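Local structure of putative Nitroreductase (Anabaena variabilis ATCC 29413, 3EO7) at residues Gly212-Glu216 and Thr278-Ala282; Pro226-Ile232 and Lys272-His276; Ala339-Leu345 and Thr506-Arg511; Glu344-Leu350 and Gly388-Leu392. The protein binds flavin mononucleotide and is probably an FMN-dependent oxidoreductase of the nitroreductase family. One frame throughout, in Å; residues are numbered along the deposited sequence. Where two conformers were deposited one is given.

Contact 1 (Gly212-Glu216 and Thr278-Ala282); sequences GFIDE and TQISA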
loop_
_atom_site.group_PDB
_atom_site.type_symbol
_atom_site.label_atom_id
_atom_site.label_comp_id
_atom_site.label_asym_id
_atom_site.label_seq_id
_atom_site.Cartn_x
_atom_site.Cartn_y
_atom_site.Cartn_z
ATOM N N GLY A 212 -5.368 -14.206 -1.082
ATOM C CA GLY A 212 -6.175 -15.356 -0.718
ATOM C C GLY A 212 -5.346 -16.521 -0.215
ATOM O O GLY A 212 -4.728 -17.263 -0.982
ATOM N N PHE A 213 -5.287 -16.651 1.106
ATOM C CA PHE A 213 -4.509 -17.714 1.738
ATOM C C PHE A 213 -5.121 -18.015 3.109
ATOM O O PHE A 213 -5.856 -17.201 3.644
ATOM C CB PHE A 213 -3.022 -17.311 1.870
ATOM C CG PHE A 213 -2.808 -15.994 2.573
ATOM C CD1 PHE A 213 -2.890 -15.908 3.956
ATOM C CD2 PHE A 213 -2.536 -14.851 1.859
ATOM C CE1 PHE A 213 -2.709 -14.689 4.596
ATOM C CE2 PHE A 213 -2.354 -13.619 2.480
ATOM C CZ PHE A 213 -2.433 -13.536 3.858
ATOM N N ILE A 214 -4.764 -19.171 3.657
ATOM C CA ILE A 214 -5.216 -19.642 4.960
ATOM C C ILE A 214 -4.338 -18.964 6.009
ATOM O O ILE A 214 -3.182 -19.343 6.226
ATOM C CB ILE A 214 -5.176 -21.196 5.080
ATOM C CG1 ILE A 214 -6.016 -21.831 3.948
ATOM C CG2 ILE A 214 -5.663 -21.635 6.454
ATOM C CD1 ILE A 214 -5.834 -23.361 3.810
ATOM N N ASP A 215 -4.886 -17.913 6.613
ATOM C CA ASP A 215 -4.112 -17.111 7.584
ATOM C C ASP A 215 -3.440 -17.956 8.641
ATOM O O ASP A 215 -2.260 -17.777 8.909
ATOM C CB ASP A 215 -4.964 -16.028 8.245
ATOM C CG ASP A 215 -5.591 -15.080 7.234
ATOM O OD1 ASP A 215 -6.521 -15.514 6.504
ATOM O OD2 ASP A 215 -5.166 -13.912 7.199
ATOM N N GLU A 216 -4.205 -18.864 9.238
ATOM C CA GLU A 216 -3.687 -19.732 10.291
ATOM C C GLU A 216 -2.406 -20.455 9.835
ATOM O O GLU A 216 -1.432 -20.581 10.588
ATOM C CB GLU A 216 -4.758 -20.751 10.696
ATOM C CG GLU A 216 -4.339 -21.664 11.838
ATOM C CD GLU A 216 -5.385 -22.691 12.218
ATOM O OE1 GLU A 216 -6.412 -22.855 11.520
ATOM O OE2 GLU A 216 -5.146 -23.378 13.231
ATOM N N THR A 278 -11.616 -12.054 9.598
ATOM C CA THR A 278 -11.494 -11.839 8.167
ATOM C C THR A 278 -10.577 -12.907 7.583
ATOM O O THR A 278 -10.066 -12.780 6.464
ATOM C CB THR A 278 -10.974 -10.447 7.791
ATOM O OG1 THR A 278 -9.820 -10.104 8.564
ATOM C CG2 THR A 278 -12.088 -9.391 7.997
ATOM N N GLN A 279 -10.368 -13.977 8.316
ATOM C CA GLN A 279 -9.517 -15.013 7.799
ATOM C C GLN A 279 -10.195 -15.899 6.761
ATOM O O GLN A 279 -11.432 -15.910 6.580
ATOM C CB GLN A 279 -8.869 -15.837 8.957
ATOM C CG GLN A 279 -9.790 -16.448 9.885
ATOM C CD GLN A 279 -9.087 -17.161 11.055
ATOM O OE1 GLN A 279 -8.320 -18.118 10.843
ATOM N NE2 GLN A 279 -9.405 -16.737 12.294
ATOM N N ILE A 280 -9.353 -16.604 6.033
ATOM C CA ILE A 280 -9.771 -17.636 5.131
ATOM C C ILE A 280 -9.340 -18.960 5.736
ATOM O O ILE A 280 -8.243 -19.092 6.294
ATOM C CB ILE A 280 -9.162 -17.452 3.759
ATOM C CG1 ILE A 280 -9.892 -16.309 3.040
ATOM C CG2 ILE A 280 -9.269 -18.727 2.923
ATOM C CD1 ILE A 280 -9.269 -15.906 1.715
ATOM N N SER A 281 -10.210 -19.958 5.587
ATOM C CA SER A 281 -9.926 -21.309 6.099
ATOM C C SER A 281 -9.889 -22.349 4.978
ATOM O O SER A 281 -10.321 -22.071 3.858
ATOM C CB SER A 281 -11.021 -21.663 7.080
ATOM O OG SER A 281 -10.998 -20.697 8.104
ATOM N N ALA A 282 -9.366 -23.533 5.293
ATOM C CA ALA A 282 -9.310 -24.625 4.315
ATOM C C ALA A 282 -10.707 -24.879 3.770
ATOM O O ALA A 282 -11.712 -24.680 4.469
ATOM C CB ALA A 282 -8.731 -25.888 4.939
HETATM O O HOH W 1 -7.114 -19.290 8.774
#

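Contact 2 (Pro226-Ile232 and Lys272-His276); sequences PLQEGAI and KYFHH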
loop_
_atom_site.group_PDB
_atom_site.type_symbol
_atom_site.label_atom_id
_atom_site.label_comp_id
_atom_site.label_asym_id
_atom_site.label_seq_id
_atom_site.Cartn_x
_atom_site.Cartn_y
_atom_site.Cartn_z
ATOM N N PRO A 226 -0.028 -15.099 16.303
ATOM C CA PRO A 226 -1.091 -14.435 15.569
ATOM C C PRO A 226 -1.930 -13.393 16.318
ATOM O O PRO A 226 -2.732 -12.704 15.697
ATOM C CB PRO A 226 -1.947 -15.594 15.056
ATOM C CG PRO A 226 -1.749 -16.629 15.927
ATOM C CD PRO A 226 -0.323 -16.527 16.484
ATOM N N LEU A 227 -1.760 -13.286 17.632
ATOM C CA LEU A 227 -2.396 -12.195 18.359
ATOM C C LEU A 227 -1.559 -10.923 18.218
ATOM O O LEU A 227 -2.073 -9.837 18.474
ATOM C CB LEU A 227 -2.568 -12.485 19.858
ATOM C CG LEU A 227 -3.592 -13.526 20.258
ATOM C CD1 LEU A 227 -3.684 -13.586 21.821
ATOM C CD2 LEU A 227 -4.920 -13.233 19.602
ATOM N N GLN A 228 -0.279 -11.052 17.855
ATOM C CA GLN A 228 0.598 -9.895 17.725
ATOM C C GLN A 228 0.946 -9.546 16.287
ATOM O O GLN A 228 1.252 -8.389 15.988
ATOM C CB GLN A 228 1.898 -10.096 18.526
ATOM C CG GLN A 228 1.644 -10.388 20.012
ATOM C CD GLN A 228 0.800 -9.305 20.694
ATOM O OE1 GLN A 228 0.997 -8.112 20.441
ATOM N NE2 GLN A 228 -0.158 -9.717 21.548
ATOM N N GLU A 229 0.866 -10.529 15.384
ATOM C CA GLU A 229 1.358 -10.314 14.028
ATOM C C GLU A 229 0.612 -11.229 13.095
ATOM O O GLU A 229 0.208 -12.317 13.483
ATOM C CB GLU A 229 2.855 -10.609 13.995
ATOM C CG GLU A 229 3.573 -10.275 12.711
ATOM C CD GLU A 229 5.064 -10.628 12.736
ATOM O OE1 GLU A 229 5.616 -10.948 13.862
ATOM O OE2 GLU A 229 5.706 -10.602 11.643
ATOM N N GLY A 230 0.327 -10.758 11.887
ATOM C CA GLY A 230 -0.350 -11.621 10.924
ATOM C C GLY A 230 -0.036 -11.274 9.489
ATOM O O GLY A 230 0.048 -10.108 9.116
ATOM N N ALA A 231 0.165 -12.312 8.695
ATOM C CA ALA A 231 0.401 -12.179 7.270
ATOM C C ALA A 231 -0.800 -11.531 6.567
ATOM O O ALA A 231 -1.947 -11.906 6.819
ATOM C CB ALA A 231 0.648 -13.569 6.672
ATOM N N ILE A 232 -0.536 -10.541 5.710
ATOM C CA ILE A 232 -1.614 -9.956 4.916
ATOM C C ILE A 232 -1.375 -9.993 3.397
ATOM O O ILE A 232 -2.283 -9.705 2.625
ATOM C CB ILE A 232 -2.094 -8.574 5.435
ATOM C CG1 ILE A 232 -0.929 -7.603 5.542
ATOM C CG2 ILE A 232 -2.839 -8.763 6.786
ATOM C CD1 ILE A 232 -1.327 -6.170 5.987
ATOM N N LYS A 272 -8.211 -6.645 16.773
ATOM C CA LYS A 272 -7.826 -8.062 16.720
ATOM C C LYS A 272 -9.021 -8.947 16.377
ATOM O O LYS A 272 -8.879 -9.923 15.614
ATOM C CB LYS A 272 -7.104 -8.525 17.985
ATOM C CG LYS A 272 -5.748 -7.848 18.139
ATOM C CD LYS A 272 -4.928 -8.432 19.296
ATOM C CE LYS A 272 -3.670 -7.620 19.571
ATOM N NZ LYS A 272 -2.795 -8.242 20.555
ATOM N N TYR A 273 -10.184 -8.613 16.940
ATOM C CA TYR A 273 -11.396 -9.309 16.572
ATOM C C TYR A 273 -11.537 -9.267 15.038
ATOM O O TYR A 273 -11.722 -10.301 14.373
ATOM C CB TYR A 273 -12.625 -8.702 17.255
ATOM C CG TYR A 273 -13.896 -9.456 16.894
ATOM C CD1 TYR A 273 -14.622 -9.129 15.755
ATOM C CD2 TYR A 273 -14.366 -10.489 17.698
ATOM C CE1 TYR A 273 -15.749 -9.832 15.404
ATOM C CE2 TYR A 273 -15.509 -11.170 17.364
ATOM C CZ TYR A 273 -16.190 -10.858 16.178
ATOM O OH TYR A 273 -17.344 -11.534 15.836
ATOM N N PHE A 274 -11.412 -8.072 14.461
ATOM C CA PHE A 274 -11.617 -7.927 13.025
ATOM C C PHE A 274 -10.598 -8.728 12.194
ATOM O O PHE A 274 -10.987 -9.427 11.238
ATOM C CB PHE A 274 -11.625 -6.458 12.645
ATOM C CG PHE A 274 -11.994 -6.202 11.222
ATOM C CD1 PHE A 274 -13.135 -6.749 10.664
ATOM C CD2 PHE A 274 -11.234 -5.336 10.454
ATOM C CE1 PHE A 274 -13.481 -6.485 9.326
ATOM C CE2 PHE A 274 -11.600 -5.045 9.133
ATOM C CZ PHE A 274 -12.708 -5.648 8.569
ATOM N N HIS A 275 -9.346 -8.702 12.605
ATOM C CA HIS A 275 -8.324 -9.452 11.874
ATOM C C HIS A 275 -8.612 -10.953 11.938
ATOM O O HIS A 275 -8.521 -11.645 10.934
ATOM C CB HIS A 275 -6.911 -9.193 12.383
ATOM C CG HIS A 275 -5.878 -9.865 11.553
ATOM N ND1 HIS A 275 -5.515 -9.394 10.306
ATOM C CD2 HIS A 275 -5.211 -11.034 11.732
ATOM C CE1 HIS A 275 -4.656 -10.246 9.762
ATOM N NE2 HIS A 275 -4.432 -11.229 10.620
ATOM N N HIS A 276 -9.003 -11.449 13.110
ATOM C CA HIS A 276 -9.296 -12.861 13.244
ATOM C C HIS A 276 -10.646 -13.278 12.686
ATOM O O HIS A 276 -10.920 -14.470 12.583
ATOM C CB HIS A 276 -9.163 -13.295 14.693
ATOM C CG HIS A 276 -7.740 -13.395 15.133
ATOM N ND1 HIS A 276 -7.120 -14.612 15.367
ATOM C CD2 HIS A 276 -6.797 -12.442 15.320
ATOM C CE1 HIS A 276 -5.864 -14.392 15.724
ATOM N NE2 HIS A 276 -5.632 -13.087 15.679
HETATM O O HOH W 2 -3.141 -13.170 9.018
#

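Contact 3 (Ala339-Leu345 and Thr506-Arg511); sequences AYNGEEL and TLGRPR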
loop_
_atom_site.group_PDB
_atom_site.type_symbol
_atom_site.label_atom_id
_atom_site.label_comp_id
_atom_site.label_asym_id
_atom_site.label_seq_id
_atom_site.Cartn_x
_atom_site.Cartn_y
_atom_site.Cartn_z
ATOM N N ALA A 339 4.820 20.425 4.393
ATOM C CA ALA A 339 3.969 21.583 4.144
ATOM C C ALA A 339 4.112 22.041 2.705
ATOM O O ALA A 339 5.159 21.841 2.090
ATOM C CB ALA A 339 4.337 22.732 5.116
ATOM N N TYR A 340 3.041 22.621 2.175
ATOM C CA TYR A 340 3.005 23.165 0.829
ATOM C C TYR A 340 3.074 24.673 0.875
ATOM O O TYR A 340 2.714 25.273 1.874
ATOM C CB TYR A 340 1.716 22.773 0.092
ATOM C CG TYR A 340 1.555 21.272 0.022
ATOM C CD1 TYR A 340 2.598 20.481 -0.435
ATOM C CD2 TYR A 340 0.351 20.673 0.365
ATOM C CE1 TYR A 340 2.480 19.087 -0.495
ATOM C CE2 TYR A 340 0.202 19.274 0.312
ATOM C CZ TYR A 340 1.254 18.505 -0.137
ATOM O OH TYR A 340 1.123 17.134 -0.195
ATOM N N ASN A 341 3.535 25.268 -0.219
ATOM C CA ASN A 341 3.580 26.745 -0.324
ATOM C C ASN A 341 2.302 27.342 -0.893
ATOM O O ASN A 341 2.181 28.566 -1.009
ATOM C CB ASN A 341 4.823 27.218 -1.096
ATOM C CG ASN A 341 4.839 26.786 -2.545
ATOM O OD1 ASN A 341 3.841 26.304 -3.079
ATOM N ND2 ASN A 341 5.991 26.955 -3.197
ATOM N N GLY A 342 1.360 26.492 -1.285
ATOM C CA GLY A 342 0.101 26.948 -1.867
ATOM C C GLY A 342 0.158 27.227 -3.359
ATOM O O GLY A 342 -0.860 27.589 -3.951
ATOM N N GLU A 343 1.321 27.067 -3.984
ATOM C CA GLU A 343 1.426 27.289 -5.416
ATOM C C GLU A 343 0.712 26.189 -6.191
ATOM O O GLU A 343 0.463 25.109 -5.661
ATOM C CB GLU A 343 2.878 27.392 -5.869
ATOM C CG GLU A 343 3.583 28.633 -5.377
ATOM C CD GLU A 343 5.057 28.695 -5.834
ATOM O OE1 GLU A 343 5.650 27.647 -6.227
ATOM O OE2 GLU A 343 5.627 29.806 -5.774
ATOM N N GLU A 344 0.425 26.484 -7.458
ATOM C CA GLU A 344 -0.314 25.577 -8.317
ATOM C C GLU A 344 0.515 24.498 -9.005
ATOM O O GLU A 344 1.729 24.620 -9.138
ATOM C CB GLU A 344 -1.017 26.380 -9.400
ATOM C CG GLU A 344 -2.024 27.361 -8.825
ATOM C CD GLU A 344 -2.946 27.978 -9.871
ATOM O OE1 GLU A 344 -2.511 28.192 -11.017
ATOM O OE2 GLU A 344 -4.112 28.237 -9.516
ATOM N N LEU A 345 -0.162 23.392 -9.334
ATOM C CA LEU A 345 0.382 22.403 -10.250
ATOM C C LEU A 345 -0.063 22.832 -11.642
ATOM O O LEU A 345 -1.068 23.542 -11.786
ATOM C CB LEU A 345 -0.172 20.994 -10.001
ATOM C CG LEU A 345 0.673 20.027 -9.183
ATOM C CD1 LEU A 345 1.237 20.646 -7.937
ATOM C CD2 LEU A 345 -0.146 18.746 -8.933
ATOM N N THR A 506 -2.665 14.099 -0.792
ATOM C CA THR A 506 -2.520 15.517 -1.084
ATOM C C THR A 506 -1.330 15.707 -2.004
ATOM O O THR A 506 -0.359 14.967 -1.931
ATOM C CB THR A 506 -2.340 16.391 0.194
ATOM O OG1 THR A 506 -1.125 16.024 0.881
ATOM C CG2 THR A 506 -3.579 16.256 1.150
ATOM N N LEU A 507 -1.451 16.702 -2.874
ATOM C CA LEU A 507 -0.446 17.054 -3.828
ATOM C C LEU A 507 -0.292 18.578 -3.852
ATOM O O LEU A 507 -1.278 19.316 -3.864
ATOM C CB LEU A 507 -0.864 16.579 -5.219
ATOM C CG LEU A 507 -1.063 15.081 -5.407
ATOM C CD1 LEU A 507 -1.869 14.767 -6.668
ATOM C CD2 LEU A 507 0.350 14.424 -5.407
ATOM N N GLY A 508 0.940 19.032 -3.924
ATOM C CA GLY A 508 1.207 20.473 -3.937
ATOM C C GLY A 508 2.625 20.774 -4.322
ATOM O O GLY A 508 3.291 19.951 -4.944
ATOM N N ARG A 509 3.069 21.995 -4.007
ATOM C CA ARG A 509 4.467 22.376 -4.208
ATOM C C ARG A 509 5.041 22.543 -2.797
ATOM O O ARG A 509 4.426 23.150 -1.919
ATOM C CB ARG A 509 4.657 23.637 -5.066
ATOM C CG ARG A 509 3.924 23.619 -6.422
ATOM C CD ARG A 509 4.533 24.539 -7.472
ATOM N NE ARG A 509 5.529 23.800 -8.238
ATOM C CZ ARG A 509 5.263 23.083 -9.337
ATOM N NH1 ARG A 509 4.053 23.034 -9.872
ATOM N NH2 ARG A 509 6.244 22.432 -9.935
ATOM N N PRO A 510 6.224 21.979 -2.561
ATOM C CA PRO A 510 6.780 22.032 -1.220
ATOM C C PRO A 510 7.087 23.432 -0.734
ATOM O O PRO A 510 7.458 24.302 -1.514
ATOM C CB PRO A 510 8.073 21.226 -1.347
ATOM C CG PRO A 510 7.938 20.451 -2.588
ATOM C CD PRO A 510 7.126 21.294 -3.496
ATOM N N ARG A 511 6.918 23.631 0.555
ATOM C CA ARG A 511 7.175 24.925 1.163
ATOM C C ARG A 511 8.677 25.093 1.214
ATOM O O ARG A 511 9.414 24.110 1.321
ATOM C CB ARG A 511 6.546 24.989 2.560
ATOM C CG ARG A 511 6.303 26.382 3.060
ATOM C CD ARG A 511 5.484 26.406 4.365
ATOM N NE ARG A 511 4.041 26.176 4.202
ATOM C CZ ARG A 511 3.173 26.172 5.223
ATOM N NH1 ARG A 511 3.589 26.417 6.462
ATOM N NH2 ARG A 511 1.876 25.950 5.016
ATOM O OXT ARG A 511 9.182 26.212 1.097
HETATM O O HOH W 3 8.246 28.127 -1.546
HETATM O O HOH W 4 0.806 23.849 -3.079
#

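Contact 4 (Glu344-Leu350 and Gly388-Leu392); sequences ELTFDEL and GVQGL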
loop_
_atom_site.group_PDB
_atom_site.type_symbol
_atom_site.label_atom_id
_atom_site.label_comp_id
_atom_site.label_asym_id
_atom_site.label_seq_id
_atom_site.Cartn_x
_atom_site.Cartn_y
_atom_site.Cartn_z
ATOM N N GLU A 344 0.425 26.484 -7.458
ATOM C CA GLU A 344 -0.314 25.577 -8.317
ATOM C C GLU A 344 0.515 24.498 -9.005
ATOM O O GLU A 344 1.729 24.620 -9.138
ATOM C CB GLU A 344 -1.017 26.380 -9.400
ATOM C CG GLU A 344 -2.024 27.361 -8.825
ATOM C CD GLU A 344 -2.946 27.978 -9.871
ATOM O OE1 GLU A 344 -2.511 28.192 -11.017
ATOM O OE2 GLU A 344 -4.112 28.237 -9.516
ATOM N N LEU A 345 -0.162 23.392 -9.334
ATOM C CA LEU A 345 0.382 22.403 -10.250
ATOM C C LEU A 345 -0.063 22.832 -11.642
ATOM O O LEU A 345 -1.068 23.542 -11.786
ATOM C CB LEU A 345 -0.172 20.994 -10.001
ATOM C CG LEU A 345 0.673 20.027 -9.183
ATOM C CD1 LEU A 345 1.237 20.646 -7.937
ATOM C CD2 LEU A 345 -0.146 18.746 -8.933
ATOM N N THR A 346 0.666 22.404 -12.661
ATOM C CA THR A 346 0.187 22.568 -14.015
ATOM C C THR A 346 -0.736 21.386 -14.316
ATOM O O THR A 346 -0.663 20.334 -13.689
ATOM C CB THR A 346 1.303 22.594 -15.059
ATOM O OG1 THR A 346 1.959 21.323 -15.116
ATOM C CG2 THR A 346 2.309 23.718 -14.776
ATOM N N PHE A 347 -1.610 21.536 -15.301
ATOM C CA PHE A 347 -2.484 20.420 -15.642
ATOM C C PHE A 347 -1.631 19.258 -16.177
ATOM O O PHE A 347 -1.904 18.097 -15.853
ATOM C CB PHE A 347 -3.565 20.860 -16.617
ATOM C CG PHE A 347 -4.581 19.809 -16.936
ATOM C CD1 PHE A 347 -5.104 18.973 -15.965
ATOM C CD2 PHE A 347 -5.047 19.674 -18.234
ATOM C CE1 PHE A 347 -6.046 18.020 -16.281
ATOM C CE2 PHE A 347 -6.009 18.712 -18.542
ATOM C CZ PHE A 347 -6.506 17.904 -17.554
ATOM N N ASP A 348 -0.589 19.568 -16.942
ATOM C CA ASP A 348 0.331 18.505 -17.392
ATOM C C ASP A 348 0.943 17.709 -16.226
ATOM O O ASP A 348 1.133 16.488 -16.326
ATOM C CB ASP A 348 1.442 19.057 -18.282
ATOM C CG ASP A 348 0.982 19.307 -19.719
ATOM O OD1 ASP A 348 -0.136 18.896 -20.109
ATOM O OD2 ASP A 348 1.776 19.925 -20.460
ATOM N N GLU A 349 1.274 18.394 -15.130
ATOM C CA GLU A 349 1.817 17.713 -13.960
ATOM C C GLU A 349 0.777 16.753 -13.388
ATOM O O GLU A 349 1.073 15.607 -13.072
ATOM C CB GLU A 349 2.277 18.720 -12.902
ATOM C CG GLU A 349 3.647 19.328 -13.211
ATOM C CD GLU A 349 4.022 20.543 -12.362
ATOM O OE1 GLU A 349 3.105 21.200 -11.805
ATOM O OE2 GLU A 349 5.252 20.869 -12.323
ATOM N N LEU A 350 -0.453 17.232 -13.208
ATOM C CA LEU A 350 -1.515 16.379 -12.685
ATOM C C LEU A 350 -1.726 15.191 -13.617
ATOM O O LEU A 350 -1.833 14.075 -13.157
ATOM C CB LEU A 350 -2.835 17.156 -12.523
ATOM C CG LEU A 350 -4.012 16.324 -11.989
ATOM C CD1 LEU A 350 -3.691 15.760 -10.586
ATOM C CD2 LEU A 350 -5.287 17.177 -12.005
ATOM N N GLY A 388 -5.860 24.205 -7.012
ATOM C CA GLY A 388 -4.830 24.983 -7.686
ATOM C C GLY A 388 -4.111 24.252 -8.784
ATOM O O GLY A 388 -2.948 23.926 -8.648
ATOM N N VAL A 389 -4.803 23.973 -9.882
ATOM C CA VAL A 389 -4.208 23.321 -11.031
ATOM C C VAL A 389 -4.444 24.261 -12.182
ATOM O O VAL A 389 -5.596 24.537 -12.558
ATOM C CB VAL A 389 -4.763 21.909 -11.293
ATOM C CG1 VAL A 389 -4.174 21.347 -12.616
ATOM C CG2 VAL A 389 -4.472 21.001 -10.106
ATOM N N GLN A 390 -3.377 24.840 -12.727
ATOM C CA GLN A 390 -3.607 25.806 -13.795
ATOM C C GLN A 390 -4.252 25.105 -14.974
ATOM O O GLN A 390 -3.933 23.971 -15.313
ATOM C CB GLN A 390 -2.373 26.599 -14.214
ATOM C CG GLN A 390 -1.288 25.814 -14.840
ATOM C CD GLN A 390 -0.464 26.661 -15.803
ATOM O OE1 GLN A 390 -0.412 27.890 -15.690
ATOM N NE2 GLN A 390 0.175 26.001 -16.752
ATOM N N GLY A 391 -5.221 25.793 -15.547
ATOM C CA GLY A 391 -5.992 25.283 -16.654
ATOM C C GLY A 391 -7.152 24.400 -16.276
ATOM O O GLY A 391 -7.850 23.886 -17.165
ATOM N N LEU A 392 -7.375 24.198 -14.979
ATOM C CA LEU A 392 -8.491 23.404 -14.530
ATOM C C LEU A 392 -9.288 24.233 -13.518
ATOM O O LEU A 392 -8.715 24.805 -12.577
ATOM C CB LEU A 392 -7.970 22.106 -13.885
ATOM C CG LEU A 392 -8.808 20.861 -13.787
ATOM C CD1 LEU A 392 -9.354 20.490 -15.172
ATOM C CD2 LEU A 392 -7.956 19.732 -13.196
HETATM O O HOH W 5 -1.311 23.887 -17.214
#

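Contact 1 (Gly212-Glu216 and Thr278-Ala282)
Following helix 270-276, the chain crosses the start of helix 215-222 at a steep angle, 83° between end-to-end directions, and from Gln279 on it is extended. Thr278 comes first and hardly touches the other segment; its OG1 is held by the end of the preceding helix, through Phe274 O. Gln279 lays its CA and CB beside the carboxylate of Asp215; its NE2 donates to His276 O, and its OE1 accepts a hydrogen bond from a water that also donates to Ile280 O and accepts from Glu216 N, an amide of the helix's first turn. Ile280 is the centre of the contact. Its N donates to OD1 of Asp215 (3.1 Å, nearly straight at 164°), while its O receives a CA-H...O contact from CA of Ile214, the N-cap residue, at 3.4 Å. The isoleucine side chain lies along the backbone before the helix: CD1 is 4.0 Å from Gly212 CA, and CB 3.3 Å from Phe213 O. Past Ser281, the small Ala282 leaves room for Ile214, whose CD1 comes within 4.0 Å of Ala282 CB. Asp215 suits its place because a short carboxylate can take a backbone amide and still form salt bridges with Arg451 and Arg454. The chemistry implies a loop held by one direct hydrogen bond and a water together with the packing of Ile280 and Ile214, its buried acid neutralised by the two arginines.

Contact 2 (Pro226-Ile232 and Lys272-His276)
Three side chains of helix 270-276 reach for the turn and strand at 226-232, and two of them end on carbonyl oxygens of the turn. Lys272, extended beyond CB, brings NZ to Leu227 O at 2.7 Å; a long side chain suits this gap. One helical turn later, His276 NE2 donates to Pro226 O at 2.9 Å, while Leu227 CD2 lies 4.0 Å from the same NE2. The helix thus lies across the entry of strand 229-239, next to the edge strand 205-207 in the antiparallel sheet of the first nitroreductase-family region, with the short axes 10.8 Å apart at 42°. His275 faces the strand itself. Its ND1 is bonded to Tyr182 OH, and its NE2 shares a water with Ala231 O, 2.8 Å from each. Gly230 makes room for this imidazole: a CB there would lie 2.6 Å from His275 NE2, a clash. Beyond it, Ile232 CG2 meets the ring edge at CE1, 3.8 Å away, giving the histidine an apolar neighbour as well.

Contact 3 (Ala339-Leu345 and Thr506-Arg511)
The C-terminal tail, running on from strand 500-508 of the mixed sheet in the second nitroreductase-family region, pairs here with the loop before strand 345-346. It forms a single beta bridge between Tyr340 and Pro510, made by Arg511 N to Ala339 O and Asn341 N to Arg509 O, both 2.9 Å. Proline suits the bridge because its nitrogen, lacking a hydrogen, is not called on to donate. The Tyr340 ring lies over the strand: Gly508 CA sits 3.9 Å from the ring centroid in a CH-pi contact, and a CB on Gly508 would strike CG of the ring. At its far end Tyr340 OH donates to Thr506 OG1 at 2.7 Å; the Thr506 side chain is about 7 Å from the FMN. Asn341 OD1 accepts from Glu343 N at 2.8 Å, an Asx turn, while Gly342 takes the positive phi that glycine tolerates. Arg509 stretches along the loop, donating from NH1 to Glu344 O at 2.9 Å and forming a salt bridge with Glu349. Arg511 lays its guanidinium face on the methyl of Ala339, reaches Asp430 and Glu426 through NH2, and donates from NE to Tyr340 O at 2.8 Å.

Contact 4 (Glu344-Leu350 and Gly388-Leu392)
Val389 is the main bump of this contact, and it fits a hollow formed by Leu345, Phe347 and Leu350. Its CG1 lies 3.6 Å from Phe347 CA, and its CG2 is 4.3 Å from both Leu345 CB and Leu350 CD2; a beta-branched residue suits a place where both methyls meet a partner. Leu392, brought round by the type II turn from Val389, extends the apolar surface, its CD2 4.0 Å from Phe347 CE1 and 3.9 Å from Leu350 CD2. Gly391, at positive phi, makes that turn easy. Where the backbones run closest, Gly388 leaves a hollow beside Glu344: an ideal CB would sit only 3.4 Å from Glu344 CG. Two parallel-strand hydrogen bonds hold the register, Leu345 N to Gly388 O at 2.9 Å and Gln390 N to Leu345 O at 2.8 Å. Away from the apolar side, Gln390 CG rests 3.7 Å from Thr346 CA, and a water joins Gln390 NE2 to Phe347 N. Thr346 and Glu349 form a capping box that starts helix 347-358. In this beta-alpha-beta unit, strand 345-346 pairs in parallel with the end of strand 381-390, while Phe347 and Leu392 both reach Leu406 on strand 405-411.

Overall arrangement
From the N terminus, within the first nitroreductase-family region, residues 212-216 open the loop that contact 1 closes at 278-282. Contact 2 lies wholly within this span, joining strand 229-239 to helix 270-276; the two contacts touch where the Phe213 ring meets Ala231 and Ile232. Farther along the chain, contact 3 joins 339-345 to the C terminus, and contact 4 falls within that long loop, overlapping it at Glu344 and Leu345; all four of their segments belong to the second family region. Arg509 and Glu349 link this pair by a salt bridge, and both reach the mixed sheet. The two pairs lie on opposite sides of the chain's centre, the centres of contacts 1 and 4 about 45 Å apart.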